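Local coordinates for Fe2OG dioxygenase domain-containing protein (Pseudomonas putida, PDB 4J25) that probably hydroxylates prolyl residues in proteins, with elongation factor Tu a likely target, as an iron- and 2-oxoglutarate-dependent prolyl-4-hydroxylase, at residues Arg144-Arg149 with Val203-Leu208; Met157-Leu162 with Val196-Gly201. All coordinates share one frame; numbering follows the deposited sequence.

In the fold
Interaction 1 holds the metal of the active site, and interaction 2 forms part of the larger sheet, whose Ser159 and Phe198 belong to the metal's second shell; the two centres lie about 11 Å apart within one double-stranded beta-helix (jelly-roll) fold. Strand 195-199 leads on to strand 205-207, which brings in the last protein ligand of the metal, His205. Two links join the contacts. Asp148 OD2 lies 2.7 Å from Ser159 OG, a probable hydrogen bond, and the Phe198 ring meets the His205 ring edge-to-face, with Phe198 CZ 3.3 Å from His205 CE1. N-oxalylglycine, an analogue of 2-oxoglutarate, touches both: it chelates the manganese in interaction 1 and brushes Val161 of interaction 2.

Interaction 1. Residues Arg144-Arg149 with Val203-Leu208; sequences RRHLDR and VPHEVL. With MN (manganese (II) ion), chain I; OGA (N-oxalylglycine), chain J.
His146 and His205 form an antiparallel hydrogen-bonded pair just past the corner the chain turns at Arg145, with His146 N 2.9 Å from His205 O and His205 N equally far from His146 O. The bridge sets two members of the His-X-Asp...His facial triad of the 2-oxoglutarate oxygenases side by side on their double-stranded beta-helix, and Asp148 follows in the loop. Both imidazoles leave the same face, each CG tucked between its backbone N and carbonyl carbon (chi1 71° in His146, 57° in His205), which brings both NE2 atoms to the manganese, here in place of the usual iron, at 2.2 Å for His146 and 2.1 Å for His205. The rotation of each ring is fixed by a backbone carbonyl two residues earlier: His146 ND1 gives its hydrogen to Arg144 O and His205 ND1 to Val203 O, both close to the ring plane, which leaves each NE2 to the metal. Asp148 supplies OD1, its carboxylate turned 82° from the His205 ring; OD2 is taken up by Ser159, Trp220 and a metal-bound water. N-oxalylglycine and this water complete the octahedron, O2' opposite Asp148 OD1, O2 opposite His205 NE2 and the water opposite His146 NE2. A second water bridges Asp148 N and Val203 O. Away from the metal, Leu147 CD2 rests against Pro204 CD, 4.2 Å away. Val207 CG2 packs 3.6 Å from C4 of N-oxalylglycine.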
loop_
_atom_site.group_PDB
_atom_site.type_symbol
_atom_site.label_atom_id
_atom_site.label_comp_id
_atom_site.label_asym_id
_atom_site.label_seq_id
_atom_site.Cartn_x
_atom_site.Cartn_y
_atom_site.Cartn_z
ATOM N N ARG A 144 14.764 2.777 6.624
ATOM C CA ARG A 144 15.690 3.645 5.914
ATOM C C ARG A 144 15.409 3.721 4.412
ATOM O O ARG A 144 14.755 2.844 3.848
ATOM C CB ARG A 144 17.097 3.142 6.157
ATOM C CG ARG A 144 17.430 3.083 7.634
ATOM C CD ARG A 144 18.903 3.334 7.864
ATOM N NE ARG A 144 19.310 4.647 7.370
ATOM C CZ ARG A 144 20.570 5.070 7.350
ATOM N NH1 ARG A 144 21.536 4.281 7.795
ATOM N NH2 ARG A 144 20.866 6.280 6.883
ATOM N N ARG A 145 15.916 4.769 3.764
ATOM C CA ARG A 145 15.598 5.006 2.364
ATOM C C ARG A 145 15.880 3.777 1.516
ATOM O O ARG A 145 16.889 3.099 1.680
ATOM C CB ARG A 145 16.353 6.205 1.804
ATOM C CG ARG A 145 15.717 6.737 0.529
ATOM C CD ARG A 145 16.469 7.903 -0.055
ATOM N NE ARG A 145 16.728 8.926 0.951
ATOM C CZ ARG A 145 17.081 10.173 0.668
ATOM N NH1 ARG A 145 17.298 11.036 1.645
ATOM N NH2 ARG A 145 17.205 10.554 -0.591
ATOM N N HIS A 146 14.966 3.496 0.603
ATOM C CA HIS A 146 15.078 2.307 -0.233
ATOM C C HIS A 146 14.154 2.379 -1.434
ATOM O O HIS A 146 13.241 3.217 -1.500
ATOM C CB HIS A 146 14.787 1.034 0.572
ATOM C CG HIS A 146 13.351 0.871 0.966
ATOM N ND1 HIS A 146 12.795 1.534 2.035
ATOM C CD2 HIS A 146 12.361 0.114 0.436
ATOM C CE1 HIS A 146 11.521 1.197 2.146
ATOM N NE2 HIS A 146 11.231 0.341 1.185
ATOM N N LEU A 147 14.431 1.493 -2.386
ATOM C CA LEU A 147 13.541 1.234 -3.503
ATOM C C LEU A 147 12.963 -0.152 -3.298
ATOM O O LEU A 147 13.650 -1.055 -2.830
ATOM C CB LEU A 147 14.288 1.263 -4.834
ATOM C CG LEU A 147 14.628 2.632 -5.392
ATOM C CD1 LEU A 147 15.990 2.593 -6.104
ATOM C CD2 LEU A 147 13.549 3.094 -6.327
ATOM N N ASP A 148 11.703 -0.323 -3.655
ATOM C CA ASP A 148 11.069 -1.620 -3.495
ATOM C C ASP A 148 11.542 -2.602 -4.556
ATOM O O ASP A 148 11.678 -3.783 -4.287
ATOM C CB ASP A 148 9.552 -1.496 -3.554
ATOM C CG ASP A 148 8.961 -0.858 -2.304
ATOM O OD1 ASP A 148 9.610 -0.801 -1.245
ATOM O OD2 ASP A 148 7.818 -0.423 -2.408
ATOM N N ARG A 149 11.771 -2.124 -5.763
ATOM C CA ARG A 149 12.203 -2.995 -6.853
ATOM C C ARG A 149 13.615 -2.630 -7.294
ATOM O O ARG A 149 13.856 -1.504 -7.683
ATOM C CB ARG A 149 11.248 -2.864 -8.043
ATOM C CG ARG A 149 11.699 -3.645 -9.250
ATOM C CD ARG A 149 11.211 -3.067 -10.558
ATOM N NE ARG A 149 11.678 -3.892 -11.668
ATOM C CZ ARG A 149 11.298 -3.738 -12.930
ATOM N NH1 ARG A 149 10.438 -2.782 -13.252
ATOM N NH2 ARG A 149 11.778 -4.542 -13.869
ATOM N N VAL A 203 10.318 5.176 -7.224
ATOM C CA VAL A 203 10.200 6.107 -6.104
ATOM C C VAL A 203 10.916 5.626 -4.854
ATOM O O VAL A 203 10.407 4.758 -4.135
ATOM C CB VAL A 203 8.744 6.369 -5.752
ATOM C CG1 VAL A 203 8.655 7.361 -4.586
ATOM C CG2 VAL A 203 8.017 6.899 -6.951
ATOM N N PRO A 204 12.104 6.193 -4.583
ATOM C CA PRO A 204 12.755 5.879 -3.315
ATOM C C PRO A 204 11.888 6.402 -2.194
ATOM O O PRO A 204 11.192 7.404 -2.388
ATOM C CB PRO A 204 14.072 6.650 -3.388
ATOM C CG PRO A 204 14.262 6.971 -4.819
ATOM C CD PRO A 204 12.903 7.141 -5.383
ATOM N N HIS A 205 11.900 5.741 -1.048
ATOM C CA HIS A 205 11.054 6.181 0.060
ATOM C C HIS A 205 11.596 5.652 1.373
ATOM O O HIS A 205 12.440 4.765 1.393
ATOM C CB HIS A 205 9.598 5.752 -0.137
ATOM C CG HIS A 205 9.416 4.274 -0.304
ATOM N ND1 HIS A 205 9.636 3.637 -1.505
ATOM C CD2 HIS A 205 9.024 3.311 0.565
ATOM C CE1 HIS A 205 9.410 2.341 -1.366
ATOM N NE2 HIS A 205 9.023 2.116 -0.127
ATOM N N GLU A 206 11.133 6.233 2.468
ATOM C CA GLU A 206 11.571 5.822 3.787
ATOM C C GLU A 206 10.446 6.065 4.774
ATOM O O GLU A 206 9.459 6.731 4.455
ATOM C CB GLU A 206 12.827 6.598 4.197
ATOM C CG GLU A 206 12.576 8.057 4.406
ATOM C CD GLU A 206 13.832 8.845 4.678
ATOM O OE1 GLU A 206 13.732 10.074 4.840
ATOM O OE2 GLU A 206 14.926 8.251 4.709
ATOM N N VAL A 207 10.587 5.506 5.969
ATOM C CA VAL A 207 9.629 5.731 7.045
ATOM C C VAL A 207 10.354 6.349 8.218
ATOM O O VAL A 207 11.318 5.784 8.721
ATOM C CB VAL A 207 8.965 4.433 7.506
ATOM C CG1 VAL A 207 8.001 4.698 8.712
ATOM C CG2 VAL A 207 8.242 3.771 6.345
ATOM N N LEU A 208 9.899 7.523 8.646
ATOM C CA LEU A 208 10.493 8.196 9.795
ATOM C C LEU A 208 9.937 7.587 11.090
ATOM O O LEU A 208 8.825 7.069 11.107
ATOM C CB LEU A 208 10.219 9.698 9.744
ATOM C CG LEU A 208 10.845 10.487 8.589
ATOM C CD1 LEU A 208 10.857 11.980 8.905
ATOM C CD2 LEU A 208 12.238 10.015 8.326
HETATM MN MN MN I . 9.124 0.159 0.618
HETATM C C1 OGA J . 7.853 -1.310 2.606
HETATM C C2 OGA J . 7.617 0.141 2.890
HETATM C C4 OGA J . 6.304 1.934 3.968
HETATM C C5 OGA J . 5.130 2.179 4.853
HETATM O O1 OGA J . 7.230 -2.155 3.311
HETATM O O2 OGA J . 8.643 -1.673 1.663
HETATM O "O2'" OGA J . 8.356 0.981 2.399
HETATM O O3 OGA J . 4.500 3.261 4.752
HETATM N N1 OGA J . 6.512 0.544 3.730
HETATM O O4 OGA J . 4.762 1.317 5.694
HETATM O O HOH W 1 10.175 1.981 -4.593
HETATM O O HOH W 2 6.936 0.013 0.123
#

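Interaction 2. Residues Met157-Leu162 with Val196-Gly201; sequences MVSAVL and VVFLSG. With OGA (N-oxalylglycine), chain J.
Val158 to Val161 pair with Leu199 to Val196 in reverse order, as neighbouring antiparallel strands of the larger sheet of the jelly roll. Ser159 with Phe198 and Val161 with Val196 are the hydrogen-bonded pairs, and Ser159 N to Phe198 O is short at 2.7 Å. Just past the strand, Ser200 N gives one more bond to Met157 O, from above the carbonyl plane. On the other edge of strand 156-163, Met157 and Val158 both pair with Phe221, a classic beta bulge. Apolar contacts line the face bearing Val158, Ala160, Val197 and Leu199; Val158 CG1 and Val197 CG1 are tight at 3.4 Å, and Val197 also touches Val35 and Leu39 of helix 32-42. On the metal-facing side, Phe198 has CG between its backbone N and carbonyl carbon (chi1 56°), which lays the ring beside Ser159, whose CB sits over one face, 3.6 Å from the centroid, a CH-pi contact. A leucine in place of Phe198 would probably leave Ser159 CB without its CH-pi partner and the His205 ring less firmly held. Ser200 OG donates to Ser159 OG at 2.8 Å, which leaves the Ser159 hydrogen for Asp148. Val161 CG1 lies 3.8 Å from O3 of N-oxalylglycine.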
loop_
_atom_site.group_PDB
_atom_site.type_symbol
_atom_site.label_atom_id
_atom_site.label_comp_id
_atom_site.label_asym_id
_atom_site.label_seq_id
_atom_site.Cartn_x
_atom_site.Cartn_y
_atom_site.Cartn_z
ATOM N N MET A 157 6.177 -4.421 -9.531
ATOM C CA MET A 157 6.057 -3.317 -10.462
ATOM C C MET A 157 5.380 -2.096 -9.831
ATOM O O MET A 157 5.684 -0.968 -10.182
ATOM C CB MET A 157 5.228 -3.742 -11.669
ATOM C CG MET A 157 5.840 -4.854 -12.496
ATOM S SD MET A 157 7.517 -4.432 -13.051
ATOM C CE MET A 157 7.163 -3.102 -14.180
ATOM N N VAL A 158 4.425 -2.326 -8.937
ATOM C CA VAL A 158 3.686 -1.232 -8.329
ATOM C C VAL A 158 3.491 -1.546 -6.859
ATOM O O VAL A 158 3.108 -2.648 -6.519
ATOM C CB VAL A 158 2.278 -1.046 -8.965
ATOM C CG1 VAL A 158 1.532 0.119 -8.273
ATOM C CG2 VAL A 158 2.366 -0.821 -10.487
ATOM N N SER A 159 3.742 -0.568 -6.006
ATOM C CA SER A 159 3.661 -0.734 -4.565
ATOM C C SER A 159 2.392 -0.085 -4.074
ATOM O O SER A 159 1.961 0.907 -4.626
ATOM C CB SER A 159 4.842 -0.046 -3.888
ATOM O OG SER A 159 6.065 -0.530 -4.402
ATOM N N ALA A 160 1.804 -0.636 -3.025
ATOM C CA ALA A 160 0.589 -0.084 -2.465
ATOM C C ALA A 160 0.591 -0.335 -0.962
ATOM O O ALA A 160 0.803 -1.463 -0.501
ATOM C CB ALA A 160 -0.634 -0.704 -3.123
ATOM N N VAL A 161 0.383 0.735 -0.212
ATOM C CA VAL A 161 0.343 0.679 1.236
ATOM C C VAL A 161 -0.968 1.285 1.702
ATOM O O VAL A 161 -1.298 2.414 1.318
ATOM C CB VAL A 161 1.461 1.520 1.866
ATOM C CG1 VAL A 161 1.596 1.169 3.352
ATOM C CG2 VAL A 161 2.746 1.314 1.158
ATOM N N LEU A 162 -1.707 0.544 2.528
ATOM C CA LEU A 162 -2.915 1.067 3.157
ATOM C C LEU A 162 -2.619 1.334 4.634
ATOM O O LEU A 162 -2.117 0.457 5.341
ATOM C CB LEU A 162 -4.093 0.086 3.002
ATOM C CG LEU A 162 -5.404 0.551 3.677
ATOM C CD1 LEU A 162 -6.045 1.704 2.945
ATOM C CD2 LEU A 162 -6.378 -0.599 3.768
ATOM N N VAL A 196 -1.598 4.714 -0.506
ATOM C CA VAL A 196 -0.539 5.285 -1.331
ATOM C C VAL A 196 -0.109 4.213 -2.318
ATOM O O VAL A 196 0.163 3.094 -1.923
ATOM C CB VAL A 196 0.674 5.711 -0.496
ATOM C CG1 VAL A 196 1.797 6.296 -1.409
ATOM C CG2 VAL A 196 0.267 6.728 0.517
ATOM N N VAL A 197 -0.066 4.564 -3.599
ATOM C CA VAL A 197 0.365 3.643 -4.652
ATOM C C VAL A 197 1.505 4.305 -5.421
ATOM O O VAL A 197 1.450 5.495 -5.729
ATOM C CB VAL A 197 -0.796 3.345 -5.623
ATOM C CG1 VAL A 197 -0.440 2.249 -6.596
ATOM C CG2 VAL A 197 -2.057 2.933 -4.848
ATOM N N PHE A 198 2.549 3.552 -5.733
ATOM C CA PHE A 198 3.630 4.107 -6.557
ATOM C C PHE A 198 4.367 3.059 -7.393
ATOM O O PHE A 198 4.277 1.832 -7.149
ATOM C CB PHE A 198 4.625 4.913 -5.708
ATOM C CG PHE A 198 5.242 4.143 -4.563
ATOM C CD1 PHE A 198 4.653 4.167 -3.305
ATOM C CD2 PHE A 198 6.413 3.419 -4.739
ATOM C CE1 PHE A 198 5.202 3.479 -2.253
ATOM C CE2 PHE A 198 6.968 2.730 -3.693
ATOM C CZ PHE A 198 6.361 2.752 -2.443
ATOM N N LEU A 199 5.077 3.546 -8.403
ATOM C CA LEU A 199 5.913 2.686 -9.212
ATOM C C LEU A 199 7.140 2.222 -8.417
ATOM O O LEU A 199 7.966 3.032 -8.002
ATOM C CB LEU A 199 6.316 3.414 -10.504
ATOM C CG LEU A 199 5.128 3.770 -11.400
ATOM C CD1 LEU A 199 5.561 4.585 -12.629
ATOM C CD2 LEU A 199 4.356 2.532 -11.841
ATOM N N SER A 200 7.266 0.910 -8.242
ATOM C CA SER A 200 8.265 0.337 -7.342
ATOM C C SER A 200 9.709 0.594 -7.762
ATOM O O SER A 200 10.580 0.740 -6.916
ATOM C CB SER A 200 8.073 -1.177 -7.214
ATOM O OG SER A 200 6.723 -1.503 -6.920
ATOM N N GLY A 201 9.967 0.622 -9.064
ATOM C CA GLY A 201 11.319 0.811 -9.553
ATOM C C GLY A 201 11.744 2.265 -9.580
ATOM O O GLY A 201 12.901 2.565 -9.880
HETATM C C1 OGA J . 7.853 -1.310 2.606
HETATM C C2 OGA J . 7.617 0.141 2.890
HETATM C C4 OGA J . 6.304 1.934 3.968
HETATM C C5 OGA J . 5.130 2.179 4.853
HETATM O O1 OGA J . 7.230 -2.155 3.311
HETATM O O2 OGA J . 8.643 -1.673 1.663
HETATM O "O2'" OGA J . 8.356 0.981 2.399
HETATM O O3 OGA J . 4.500 3.261 4.752
HETATM N N1 OGA J . 6.512 0.544 3.730
HETATM O O4 OGA J . 4.762 1.317 5.694
HETATM O O HOH W 3 8.174 -0.203 -11.124
#